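Local coordinates for protein Phl p 3 allergen (Phleum pratense, PDB 3FT1) that is a major grass pollen allergen recognised by IgE, a secreted relative of the C-terminal domain of beta-expansins whose own role in pollen is not firmly known, at residues F6-G11 with K91-E96; K16-I21 with V52-S57; S29-E34 with M70-M75; G63-R68 with T85-G90. All blocks are in the same frame, centred on the assembly; numbering follows the deposited sequence. Where two conformers were deposited one is given.

Contact 1 of 4, residues F6-G11 with K91-E96; sequences FTVQKG and KTYKPE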
loop_
_atom_site.group_PDB
_atom_site.type_symbol
_atom_site.label_atom_id
_atom_site.label_comp_id
_atom_site.label_asym_id
_atom_site.label_seq_id
_atom_site.Cartn_x
_atom_site.Cartn_y
_atom_site.Cartn_z
ATOM N N PHE A 6 -6.951 0.823 -1.511
ATOM C CA PHE A 6 -6.130 1.592 -0.590
ATOM C C PHE A 6 -6.904 2.863 -0.306
ATOM O O PHE A 6 -7.154 3.632 -1.229
ATOM C CB PHE A 6 -4.824 2.034 -1.256
ATOM C CG PHE A 6 -3.922 0.907 -1.707
ATOM C CD1 PHE A 6 -2.810 0.556 -0.961
ATOM C CD2 PHE A 6 -4.165 0.236 -2.895
ATOM C CE1 PHE A 6 -1.967 -0.453 -1.377
ATOM C CE2 PHE A 6 -3.324 -0.782 -3.323
ATOM C CZ PHE A 6 -2.226 -1.126 -2.565
ATOM N N THR A 7 -7.270 3.095 0.947
ATOM C CA THR A 7 -7.945 4.339 1.311
ATOM C C THR A 7 -7.036 5.172 2.193
ATOM O O THR A 7 -6.591 4.718 3.243
ATOM C CB THR A 7 -9.260 4.072 2.047
ATOM O OG1 THR A 7 -10.078 3.212 1.247
ATOM C CG2 THR A 7 -10.006 5.386 2.325
ATOM N N VAL A 8 -6.765 6.396 1.759
ATOM C CA VAL A 8 -5.895 7.282 2.513
ATOM C C VAL A 8 -6.636 7.831 3.723
ATOM O O VAL A 8 -7.690 8.460 3.592
ATOM C CB VAL A 8 -5.394 8.444 1.648
ATOM C CG1 VAL A 8 -4.597 9.424 2.504
ATOM C CG2 VAL A 8 -4.542 7.916 0.505
ATOM N N GLN A 9 -6.081 7.584 4.904
ATOM C CA GLN A 9 -6.748 7.929 6.157
ATOM C C GLN A 9 -6.290 9.274 6.689
ATOM O O GLN A 9 -5.145 9.676 6.478
ATOM C CB GLN A 9 -6.461 6.858 7.212
ATOM C CG GLN A 9 -6.894 5.471 6.778
ATOM C CD GLN A 9 -8.391 5.380 6.615
ATOM O OE1 GLN A 9 -8.910 5.354 5.496
ATOM N NE2 GLN A 9 -9.101 5.367 7.734
ATOM N N LYS A 10 -7.184 9.957 7.397
ATOM C CA LYS A 10 -6.814 11.194 8.064
ATOM C C LYS A 10 -5.610 10.907 8.947
ATOM O O LYS A 10 -5.530 9.846 9.576
ATOM C CB LYS A 10 -7.976 11.750 8.899
ATOM C CG LYS A 10 -7.767 13.215 9.284
ATOM C CD LYS A 10 -8.930 13.793 10.076
ATOM C CE LYS A 10 -8.801 15.308 10.187
ATOM N NZ LYS A 10 -7.370 15.728 10.256
ATOM N N GLY A 11 -4.669 11.844 8.974
ATOM C CA GLY A 11 -3.417 11.650 9.680
ATOM C C GLY A 11 -2.270 11.473 8.708
ATOM O O GLY A 11 -1.106 11.600 9.073
ATOM N N LYS A 91 -9.755 9.440 0.057
ATOM C CA LYS A 91 -9.953 8.887 -1.270
ATOM C C LYS A 91 -9.459 7.460 -1.327
ATOM O O LYS A 91 -8.506 7.089 -0.642
ATOM C CB LYS A 91 -9.252 9.736 -2.328
ATOM C CG LYS A 91 -9.421 9.214 -3.745
ATOM C CD LYS A 91 -8.996 10.259 -4.770
ATOM C CE LYS A 91 -9.050 9.696 -6.186
ATOM N NZ LYS A 91 -8.656 10.713 -7.201
ATOM N N THR A 92 -10.122 6.657 -2.147
ATOM C CA THR A 92 -9.728 5.276 -2.323
ATOM C C THR A 92 -9.111 5.084 -3.697
ATOM O O THR A 92 -9.634 5.559 -4.706
ATOM C CB THR A 92 -10.926 4.333 -2.135
ATOM O OG1 THR A 92 -11.336 4.384 -0.766
ATOM C CG2 THR A 92 -10.541 2.893 -2.488
ATOM N N TYR A 93 -7.973 4.403 -3.715
ATOM C CA TYR A 93 -7.291 4.061 -4.951
ATOM C C TYR A 93 -7.427 2.550 -5.148
ATOM O O TYR A 93 -7.137 1.757 -4.253
ATOM C CB TYR A 93 -5.831 4.532 -4.880
ATOM C CG TYR A 93 -5.750 6.027 -4.615
ATOM C CD1 TYR A 93 -5.647 6.934 -5.659
ATOM C CD2 TYR A 93 -5.813 6.525 -3.318
ATOM C CE1 TYR A 93 -5.602 8.308 -5.419
ATOM C CE2 TYR A 93 -5.757 7.888 -3.064
ATOM C CZ TYR A 93 -5.651 8.773 -4.117
ATOM O OH TYR A 93 -5.605 10.120 -3.848
ATOM N N LYS A 94 -7.928 2.155 -6.307
ATOM C CA LYS A 94 -8.324 0.766 -6.520
ATOM C C LYS A 94 -7.756 0.286 -7.846
ATOM O O LYS A 94 -8.347 0.515 -8.905
ATOM C CB LYS A 94 -9.855 0.672 -6.520
ATOM C CG LYS A 94 -10.426 -0.731 -6.688
ATOM C CD LYS A 94 -11.936 -0.657 -6.664
ATOM C CE LYS A 94 -12.551 -1.760 -7.492
ATOM N NZ LYS A 94 -12.659 -2.986 -6.718
ATOM N N PRO A 95 -6.589 -0.370 -7.798
ATOM C CA PRO A 95 -5.980 -0.852 -9.041
ATOM C C PRO A 95 -6.743 -2.051 -9.587
ATOM O O PRO A 95 -7.580 -2.626 -8.890
ATOM C CB PRO A 95 -4.570 -1.269 -8.608
ATOM C CG PRO A 95 -4.673 -1.563 -7.153
ATOM C CD PRO A 95 -5.800 -0.719 -6.602
ATOM N N GLU A 96 -6.462 -2.424 -10.832
ATOM C CA GLU A 96 -7.079 -3.610 -11.406
ATOM C C GLU A 96 -6.703 -4.826 -10.570
ATOM O O GLU A 96 -5.580 -4.926 -10.067
ATOM C CB GLU A 96 -6.625 -3.809 -12.853
ATOM C CG GLU A 96 -6.841 -2.598 -13.741
ATOM C CD GLU A 96 -8.286 -2.138 -13.756
ATOM O OE1 GLU A 96 -9.170 -2.958 -14.081
ATOM O OE2 GLU A 96 -8.539 -0.954 -13.446
#
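Thr7 and Thr92 face each other across two antiparallel strands and join through their hydroxyls. OG1 of Thr7 lies 2.6 Å from OG1 of Thr92, and either one could be the donor. Both residues take the same rotamer (chi1 -55° and -67°), with OG1 anti to the carbonyl carbon and CG2 anti to the backbone N. This brings the two hydroxyls tip to tip over a non-hydrogen-bonded pair, in which Thr7 CA and Thr92 CA are 4.2 Å apart. Thr7 CG2 also packs against Thr92 OG1, at 3.5 Å. The next pair, Phe6 and Tyr93, is hydrogen-bonded. Tyr93 N gives a short, nearly straight bond to Phe6 O (2.7 Å, 170°), and Phe6 N returns one to Tyr93 O. A third bond runs from Val8 N to Lys91 O. Thus the short strand 92-93 is added at the edge of the beta-sandwich fold of the expansin C-terminal domain, beside strand 3-8. The side chains of Phe6 and Tyr93 leave by the face opposite the threonines and are buried there. In each, CG anti to the carbonyl carbon swings the ring to the side of its own backbone N. Tyr93 O sits at the edge of the Phe6 ring, in its plane. Pro95 CD meets the same ring, 4.1 Å from Phe6 CE2. Val8 has CG2 anti to the carbonyl carbon, which sends this methyl obliquely to Tyr93 CE2 at 3.8 Å. Tyr93 OH accepts from the backbone N of Ser88, while Phe6 also meets the ring of Phe67.

Contact 2 of 4, residues K16-I21 with V52-S57; sequences KLVLDI and VWEVKS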
loop_
_atom_site.group_PDB
_atom_site.type_symbol
_atom_site.label_atom_id
_atom_site.label_comp_id
_atom_site.label_asym_id
_atom_site.label_seq_id
_atom_site.Cartn_x
_atom_site.Cartn_y
_atom_site.Cartn_z
ATOM N N LYS A 16 3.929 10.902 5.569
ATOM C CA LYS A 16 3.282 9.807 6.278
ATOM C C LYS A 16 2.063 9.296 5.536
ATOM O O LYS A 16 1.126 10.046 5.277
ATOM C CB LYS A 16 2.889 10.269 7.681
ATOM C CG LYS A 16 2.272 9.199 8.569
ATOM C CD LYS A 16 2.086 9.762 9.968
ATOM C CE LYS A 16 1.127 8.941 10.802
ATOM N NZ LYS A 16 0.936 9.581 12.134
ATOM N N LEU A 17 2.074 8.015 5.193
ATOM C CA LEU A 17 0.895 7.395 4.598
ATOM C C LEU A 17 0.230 6.486 5.609
ATOM O O LEU A 17 0.844 5.553 6.098
ATOM C CB LEU A 17 1.279 6.568 3.371
ATOM C CG LEU A 17 1.314 7.275 2.023
ATOM C CD1 LEU A 17 1.837 6.325 0.947
ATOM C CD2 LEU A 17 -0.074 7.797 1.663
ATOM N N VAL A 18 -1.030 6.775 5.920
ATOM C CA VAL A 18 -1.832 5.910 6.763
ATOM C C VAL A 18 -2.902 5.347 5.857
ATOM O O VAL A 18 -3.740 6.098 5.340
ATOM C CB VAL A 18 -2.497 6.694 7.910
ATOM C CG1 VAL A 18 -3.262 5.753 8.812
ATOM C CG2 VAL A 18 -1.446 7.465 8.705
ATOM N N LEU A 19 -2.866 4.034 5.650
ATOM C CA LEU A 19 -3.701 3.413 4.631
ATOM C C LEU A 19 -4.567 2.315 5.188
ATOM O O LEU A 19 -4.067 1.373 5.813
ATOM C CB LEU A 19 -2.832 2.819 3.520
ATOM C CG LEU A 19 -1.967 3.797 2.730
ATOM C CD1 LEU A 19 -1.021 3.023 1.820
ATOM C CD2 LEU A 19 -2.856 4.738 1.927
ATOM N N ASP A 20 -5.866 2.448 4.945
ATOM C CA ASP A 20 -6.795 1.342 5.099
ATOM C C ASP A 20 -6.674 0.500 3.844
ATOM O O ASP A 20 -7.140 0.879 2.772
ATOM C CB ASP A 20 -8.227 1.863 5.239
ATOM C CG ASP A 20 -9.237 0.752 5.433
ATOM O OD1 ASP A 20 -8.824 -0.416 5.594
ATOM O OD2 ASP A 20 -10.452 1.047 5.428
ATOM N N ILE A 21 -6.010 -0.639 3.970
ATOM C CA ILE A 21 -5.818 -1.515 2.833
ATOM C C ILE A 21 -6.785 -2.678 2.993
ATOM O O ILE A 21 -6.767 -3.376 4.011
ATOM C CB ILE A 21 -4.353 -2.032 2.760
ATOM C CG1 ILE A 21 -3.382 -0.851 2.636
ATOM C CG2 ILE A 21 -4.178 -3.004 1.596
ATOM C CD1 ILE A 21 -1.911 -1.245 2.663
ATOM N N VAL A 52 -5.331 -0.374 9.955
ATOM C CA VAL A 52 -4.599 0.340 8.909
ATOM C C VAL A 52 -3.122 -0.007 8.905
ATOM O O VAL A 52 -2.621 -0.676 9.811
ATOM C CB VAL A 52 -4.745 1.872 9.026
ATOM C CG1 VAL A 52 -6.210 2.273 9.058
ATOM C CG2 VAL A 52 -3.994 2.399 10.251
ATOM N N TRP A 53 -2.438 0.451 7.863
ATOM C CA TRP A 53 -1.016 0.208 7.693
ATOM C C TRP A 53 -0.371 1.558 7.532
ATOM O O TRP A 53 -0.924 2.443 6.885
ATOM C CB TRP A 53 -0.745 -0.607 6.433
ATOM C CG TRP A 53 -1.264 -1.996 6.476
ATOM C CD1 TRP A 53 -2.554 -2.394 6.294
ATOM C CD2 TRP A 53 -0.498 -3.191 6.688
ATOM N NE1 TRP A 53 -2.644 -3.760 6.399
ATOM C CE2 TRP A 53 -1.396 -4.274 6.633
ATOM C CE3 TRP A 53 0.859 -3.447 6.912
ATOM C CZ2 TRP A 53 -0.984 -5.593 6.803
ATOM C CZ3 TRP A 53 1.268 -4.765 7.079
ATOM C CH2 TRP A 53 0.345 -5.820 7.024
ATOM N N GLU A 54 0.810 1.719 8.105
ATOM C CA GLU A 54 1.444 3.021 8.101
ATOM C C GLU A 54 2.897 2.964 7.648
ATOM O O GLU A 54 3.621 2.025 7.972
ATOM C CB GLU A 54 1.351 3.627 9.495
ATOM C CG GLU A 54 2.100 4.928 9.658
ATOM C CD GLU A 54 2.040 5.440 11.081
ATOM O OE1 GLU A 54 0.960 5.342 11.696
ATOM O OE2 GLU A 54 3.068 5.934 11.585
ATOM N N VAL A 55 3.318 3.979 6.898
ATOM C CA VAL A 55 4.738 4.183 6.640
ATOM C C VAL A 55 5.063 5.669 6.756
ATOM O O VAL A 55 4.359 6.523 6.204
ATOM C CB VAL A 55 5.202 3.587 5.279
ATOM C CG1 VAL A 55 4.472 4.234 4.110
ATOM C CG2 VAL A 55 6.719 3.720 5.128
ATOM N N LYS A 56 6.111 5.966 7.517
ATOM C CA LYS A 56 6.540 7.338 7.756
ATOM C C LYS A 56 7.922 7.510 7.166
ATOM O O LYS A 56 8.676 6.549 7.047
ATOM C CB LYS A 56 6.660 7.613 9.252
ATOM C CG LYS A 56 5.373 7.802 10.013
ATOM C CD LYS A 56 5.675 7.869 11.511
ATOM C CE LYS A 56 4.441 8.211 12.335
ATOM N NZ LYS A 56 4.553 7.722 13.743
ATOM N N SER A 57 8.264 8.745 6.835
ATOM C CA SER A 57 9.606 9.067 6.382
ATOM C C SER A 57 10.035 10.380 7.006
ATOM O O SER A 57 9.197 11.194 7.388
ATOM C CB SER A 57 9.646 9.191 4.867
ATOM O OG SER A 57 10.971 9.461 4.454
HETATM O O HOH W 1 1.548 6.824 13.779
HETATM O O HOH W 2 -5.119 -5.247 5.953
#
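Strands 16-21 and 52-56 run antiparallel, and the face carrying Leu17, Leu19, Trp53 and Val55 is buried and apolar. Four backbone bonds zip the pair, two at Leu17-Val55 and two at Leu19-Trp53. Leu19 N to Trp53 O is 2.8 Å and lies nearly along the carbonyl axis. Ile21 reaches the indole with CD1, 3.9 Å from Trp53 CD1, and crosses it at about a right angle. A water in the indole plane accepts from Trp53 NE1 at 2.9 Å and donates to Ile21 O. Leu17 CB meets Val55 CG1 at 4.0 Å.

The other face is more open to solvent, charged and water-bridged. Lys16 and Lys56 lie side by side, both extended, with Lys16 CD 3.7 Å from Lys56 CE. Lys16 CE packs 3.6 Å from Glu54 CD, its charge near the carboxylate but not salt-bridged. A water 2.6 Å from Glu54 OE1 donates to it and accepts from Lys56 NZ, and weakly from Lys16 NZ. Val18 CG1 touches Val52 CG2 on this same side. Strand 3-8 borders strand 16-24 on its other flank, while Phe65, Phe67 and Phe69 of strand 65-71 meet Leu17, Leu19 and Ile21 across the sandwich.

Contact 3 of 4, residues S29-E34 with M70-M75; sequences SLAEVE and MSKGGM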
loop_
_atom_site.group_PDB
_atom_site.type_symbol
_atom_site.label_atom_id
_atom_site.label_comp_id
_atom_site.label_asym_id
_atom_site.label_seq_id
_atom_site.Cartn_x
_atom_site.Cartn_y
_atom_site.Cartn_z
ATOM N N SER A 29 -4.648 -14.318 3.476
ATOM C CA SER A 29 -4.720 -12.996 4.081
ATOM C C SER A 29 -3.380 -12.306 3.933
ATOM O O SER A 29 -2.380 -12.935 3.615
ATOM C CB SER A 29 -5.121 -13.077 5.556
ATOM O OG SER A 29 -4.169 -13.817 6.305
ATOM N N LEU A 30 -3.372 -11.002 4.157
ATOM C CA LEU A 30 -2.165 -10.214 3.990
ATOM C C LEU A 30 -1.208 -10.480 5.147
ATOM O O LEU A 30 -1.626 -10.536 6.303
ATOM C CB LEU A 30 -2.557 -8.742 3.957
ATOM C CG LEU A 30 -1.623 -7.699 3.367
ATOM C CD1 LEU A 30 -1.012 -8.177 2.061
ATOM C CD2 LEU A 30 -2.416 -6.408 3.168
ATOM N N ALA A 31 0.075 -10.646 4.833
ATOM C CA ALA A 31 1.106 -10.821 5.845
ATOM C C ALA A 31 2.014 -9.594 5.923
ATOM O O ALA A 31 2.282 -9.075 7.012
ATOM C CB ALA A 31 1.934 -12.066 5.558
ATOM N N GLU A 32 2.487 -9.137 4.764
ATOM C CA GLU A 32 3.421 -8.014 4.696
ATOM C C GLU A 32 2.977 -7.053 3.604
ATOM O O GLU A 32 2.468 -7.476 2.572
ATOM C CB GLU A 32 4.832 -8.482 4.334
ATOM C CG GLU A 32 5.524 -9.424 5.293
ATOM C CD GLU A 32 6.923 -9.785 4.790
ATOM O OE1 GLU A 32 7.611 -8.884 4.254
ATOM O OE2 GLU A 32 7.321 -10.959 4.910
ATOM N N VAL A 33 3.198 -5.763 3.829
ATOM C CA VAL A 33 3.032 -4.754 2.792
ATOM C C VAL A 33 4.278 -3.872 2.806
ATOM O O VAL A 33 4.703 -3.424 3.868
ATOM C CB VAL A 33 1.824 -3.851 3.083
ATOM C CG1 VAL A 33 1.723 -2.739 2.039
ATOM C CG2 VAL A 33 0.553 -4.662 3.133
ATOM N N GLU A 34 4.858 -3.620 1.634
ATOM C CA GLU A 34 5.993 -2.711 1.539
ATOM C C GLU A 34 5.733 -1.649 0.497
ATOM O O GLU A 34 5.020 -1.881 -0.471
ATOM C CB GLU A 34 7.267 -3.469 1.159
ATOM C CG GLU A 34 7.667 -4.515 2.154
ATOM C CD GLU A 34 8.406 -5.655 1.497
ATOM O OE1 GLU A 34 7.820 -6.288 0.594
ATOM O OE2 GLU A 34 9.560 -5.915 1.885
ATOM N N MET A 70 2.854 -9.546 0.395
ATOM C CA MET A 70 3.102 -10.967 0.613
ATOM C C MET A 70 1.975 -11.500 1.473
ATOM O O MET A 70 1.720 -10.978 2.562
ATOM C CB MET A 70 4.442 -11.181 1.322
ATOM C CG MET A 70 5.640 -11.004 0.422
ATOM S SD MET A 70 5.752 -12.334 -0.794
ATOM C CE MET A 70 5.918 -13.761 0.277
ATOM N N SER A 71 1.268 -12.506 0.970
ATOM C CA SER A 71 0.174 -13.115 1.725
ATOM C C SER A 71 0.723 -14.118 2.732
ATOM O O SER A 71 1.887 -14.520 2.645
ATOM C CB SER A 71 -0.808 -13.815 0.786
ATOM O OG SER A 71 -0.299 -15.068 0.355
ATOM N N LYS A 72 -0.107 -14.518 3.693
ATOM C CA LYS A 72 0.288 -15.547 4.648
ATOM C C LYS A 72 0.631 -16.832 3.908
ATOM O O LYS A 72 1.533 -17.567 4.304
ATOM C CB LYS A 72 -0.830 -15.821 5.662
ATOM C CG LYS A 72 -0.676 -15.096 6.985
ATOM C CD LYS A 72 -1.266 -13.703 6.938
ATOM C CE LYS A 72 -1.030 -12.965 8.250
ATOM N NZ LYS A 72 -1.527 -13.733 9.424
ATOM N N GLY A 73 -0.099 -17.092 2.829
ATOM C CA GLY A 73 0.120 -18.271 2.009
ATOM C C GLY A 73 1.327 -18.189 1.088
ATOM O O GLY A 73 1.633 -19.142 0.374
ATOM N N GLY A 74 2.012 -17.050 1.101
ATOM C CA GLY A 74 3.227 -16.874 0.328
ATOM C C GLY A 74 2.991 -16.414 -1.091
ATOM O O GLY A 74 3.810 -16.659 -1.970
ATOM N N MET A 75 1.859 -15.756 -1.325
ATOM C CA MET A 75 1.576 -15.197 -2.634
ATOM C C MET A 75 2.065 -13.750 -2.694
ATOM O O MET A 75 1.732 -12.935 -1.832
ATOM C CB MET A 75 0.079 -15.244 -2.940
ATOM C CG MET A 75 -0.302 -14.482 -4.207
ATOM S SD MET A 75 0.332 -15.300 -5.689
ATOM C CE MET A 75 0.011 -14.054 -6.932
#
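The backbones of 29-34 and 70-75 pair antiparallel, but the register slips by one residue between Leu30-Ser71 and Glu32-Met70. This is a classic beta bulge in the sandwich of the expansin C-terminal domain. Ala31 and Glu32 both face Met70, and Met70 O takes a bond from each of their backbone N-H groups. Ala31 N is 2.8 Å from Met70 O, and Glu32 N is 3.0 Å from it. At the bulge Ala31 leaves the extended form (psi -49°), and both N-H groups turn to the one carbonyl. Met70 N closes the pair by bonding Glu32 O, from above the carbonyl plane.

Glu32 and Met70 lie on the same face and touch CB to CB. Beyond CG the Met70 chain bends at chi2 and chi3, and its end leads away. The methyl of Ala31 points toward the other segment and sits 3.2 Å from Met70 O. Lys72 N bonds Ser29 O nearly along the carbonyl axis. The Lys72 chain bends at chi2 and chi4, so that Lys72 CD comes 3.0 Å from Ser29 OG and Lys72 CE 3.2 Å from Leu30 O. A type I turn runs from Ser71 to Gly74, and Asp28 braces it by bonding Ser71 OG and Gly73 N. Leu30 reaches inward to Phe69 and Trp53. Just past the turn, Met75 N gives its hydrogen to Ser71 OG at 2.8 Å, with that hydroxyl in the crowded position between N and carbonyl carbon (chi1 78°).

Contact 4 of 4, residues G63-R68 with T85-G90; sequences GPFNFR and TAFSIG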
loop_
_atom_site.group_PDB
_atom_site.type_symbol
_atom_site.label_atom_id
_atom_site.label_comp_id
_atom_site.label_asym_id
_atom_site.label_seq_id
_atom_site.Cartn_x
_atom_site.Cartn_y
_atom_site.Cartn_z
ATOM N N GLY A 63 6.129 9.936 -4.898
ATOM C CA GLY A 63 5.269 9.057 -5.665
ATOM C C GLY A 63 5.439 9.245 -7.157
ATOM O O GLY A 63 6.280 10.031 -7.590
ATOM N N PRO A 64 4.625 8.539 -7.958
ATOM C CA PRO A 64 3.561 7.645 -7.480
ATOM C C PRO A 64 4.108 6.429 -6.733
ATOM O O PRO A 64 5.237 6.002 -6.959
ATOM C CB PRO A 64 2.847 7.219 -8.764
ATOM C CG PRO A 64 3.802 7.497 -9.865
ATOM C CD PRO A 64 4.669 8.630 -9.427
ATOM N N PHE A 65 3.296 5.871 -5.847
ATOM C CA PHE A 65 3.773 4.846 -4.933
ATOM C C PHE A 65 3.465 3.431 -5.412
ATOM O O PHE A 65 2.373 3.159 -5.889
ATOM C CB PHE A 65 3.172 5.087 -3.548
ATOM C CG PHE A 65 3.457 6.462 -3.004
ATOM C CD1 PHE A 65 4.743 6.821 -2.650
ATOM C CD2 PHE A 65 2.444 7.396 -2.868
ATOM C CE1 PHE A 65 5.016 8.086 -2.160
ATOM C CE2 PHE A 65 2.709 8.669 -2.378
ATOM C CZ PHE A 65 3.999 9.008 -2.022
ATOM N N ASN A 66 4.445 2.544 -5.268
ATOM C CA ASN A 66 4.289 1.123 -5.573
ATOM C C ASN A 66 4.210 0.324 -4.284
ATOM O O ASN A 66 4.820 0.697 -3.282
ATOM C CB ASN A 66 5.481 0.648 -6.408
ATOM C CG ASN A 66 5.824 1.622 -7.509
ATOM O OD1 ASN A 66 5.093 1.738 -8.492
ATOM N ND2 ASN A 66 6.923 2.353 -7.336
ATOM N N PHE A 67 3.449 -0.764 -4.300
ATOM C CA PHE A 67 3.251 -1.579 -3.105
ATOM C C PHE A 67 3.488 -3.054 -3.407
ATOM O O PHE A 67 2.984 -3.578 -4.398
ATOM C CB PHE A 67 1.837 -1.378 -2.545
ATOM C CG PHE A 67 1.591 0.017 -2.042
ATOM C CD1 PHE A 67 1.882 0.350 -0.731
ATOM C CD2 PHE A 67 1.123 1.004 -2.895
ATOM C CE1 PHE A 67 1.693 1.647 -0.265
ATOM C CE2 PHE A 67 0.926 2.302 -2.440
ATOM C CZ PHE A 67 1.207 2.621 -1.124
ATOM N N ARG A 68 4.272 -3.704 -2.557
ATOM C CA ARG A 68 4.490 -5.145 -2.670
ATOM C C ARG A 68 3.778 -5.827 -1.526
ATOM O O ARG A 68 3.979 -5.468 -0.357
ATOM C CB ARG A 68 5.975 -5.492 -2.622
ATOM C CG ARG A 68 6.238 -6.993 -2.666
ATOM C CD ARG A 68 7.674 -7.295 -3.034
ATOM N NE ARG A 68 8.588 -6.977 -1.944
ATOM C CZ ARG A 68 9.910 -7.106 -2.023
ATOM N NH1 ARG A 68 10.471 -7.542 -3.146
ATOM N NH2 ARG A 68 10.670 -6.801 -0.983
ATOM N N THR A 85 1.676 11.066 -5.787
ATOM C CA THR A 85 2.301 11.863 -4.748
ATOM C C THR A 85 1.279 12.770 -4.072
ATOM O O THR A 85 1.218 12.846 -2.842
ATOM C CB THR A 85 3.416 12.712 -5.338
ATOM O OG1 THR A 85 4.355 11.843 -5.974
ATOM C CG2 THR A 85 4.110 13.512 -4.253
ATOM N N ALA A 86 0.476 13.450 -4.884
ATOM C CA ALA A 86 -0.524 14.374 -4.361
ATOM C C ALA A 86 -1.817 13.630 -4.064
ATOM O O ALA A 86 -2.869 13.915 -4.643
ATOM C CB ALA A 86 -0.766 15.505 -5.342
ATOM N N PHE A 87 -1.727 12.657 -3.165
ATOM C CA PHE A 87 -2.886 11.874 -2.758
ATOM C C PHE A 87 -3.821 12.697 -1.876
ATOM O O PHE A 87 -3.449 13.754 -1.366
ATOM C CB PHE A 87 -2.436 10.627 -2.001
ATOM C CG PHE A 87 -1.542 10.924 -0.833
ATOM C CD1 PHE A 87 -2.081 11.329 0.381
ATOM C CD2 PHE A 87 -0.162 10.806 -0.948
ATOM C CE1 PHE A 87 -1.260 11.602 1.467
ATOM C CE2 PHE A 87 0.668 11.075 0.130
ATOM C CZ PHE A 87 0.114 11.474 1.343
ATOM N N SER A 88 -5.032 12.188 -1.671
ATOM C CA SER A 88 -6.068 12.966 -1.006
ATOM C C SER A 88 -6.705 12.184 0.144
ATOM O O SER A 88 -7.011 10.997 0.004
ATOM C CB SER A 88 -7.108 13.418 -2.032
ATOM O OG SER A 88 -8.033 14.310 -1.447
ATOM N N ILE A 89 -6.845 12.848 1.287
ATOM C CA ILE A 89 -7.397 12.238 2.489
ATOM C C ILE A 89 -8.811 11.759 2.214
ATOM O O ILE A 89 -9.646 12.528 1.740
ATOM C CB ILE A 89 -7.464 13.258 3.650
ATOM C CG1 ILE A 89 -6.074 13.827 3.968
ATOM C CG2 ILE A 89 -8.099 12.622 4.880
ATOM C CD1 ILE A 89 -5.015 12.776 4.185
ATOM N N GLY A 90 -9.075 10.488 2.504
ATOM C CA GLY A 90 -10.407 9.934 2.342
ATOM C C GLY A 90 -10.698 9.328 0.984
ATOM O O GLY A 90 -11.771 8.764 0.770
#
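Gly63 opens the contact with its backbone N, 2.8 Å from Thr85 OG1. The bond is weak, for the angle at the hydrogen is only 124°. Thr85 holds OG1 anti to its carbonyl carbon (chi1 -58°), which turns the hydroxyl onto Gly63. Gly63 has no side chain, and Thr85 OG1 comes within 2.9 Å of Gly63 CA. Pro64 follows through a cis peptide bond and faces away from the loop.

Phe65 begins the part of the chain that runs into strand 65-71. Its CG is anti to the carbonyl carbon, and the ring swings back so that Gly63 CA lies over one face, 3.6 Å above the plane and offset toward the rim. The Phe65 ring atom CE2 meets Phe87 CD2 at 3.9 Å, with the Phe87 atom at the edge of the Phe65 ring. Phe87 points toward it with CG in the crowded position between N and carbonyl carbon (chi1 55°). An inverse gamma turn centred on Ala86 separates Thr85 from Phe87. Leu17 touches both rings from strand 16-24. With one weak bond and one phenylalanine pair, this small contact probably adds modestly to holding a loop that Tyr93 and Val8 also fix.

Overall arrangement
Contacts 1, 2 and 3 each pair antiparallel strands of one sheet system, while contact 4 joins a loop to the start of strand 65-71. Contacts 1 and 2 are partly buried; contacts 3 and 4 lie at the surface, on opposite sides of the chain's centre. Strands 3-8 and 16-24 are neighbours, so backbone bonds stitch contacts 1 and 2 together. Contacts 1 and 4 touch through Val8 O to Gly90 N and Tyr93 OH to Ser88 N. Contacts 3 and 4 share strand 65-71 and meet in the Glu34-Arg68 salt bridge. Regular ladders hold contacts 1 and 2, a bulge and turn contact 3, a weak hydroxyl bond and one phenylalanine pair contact 4. Trp53 links contact 2 to contact 3.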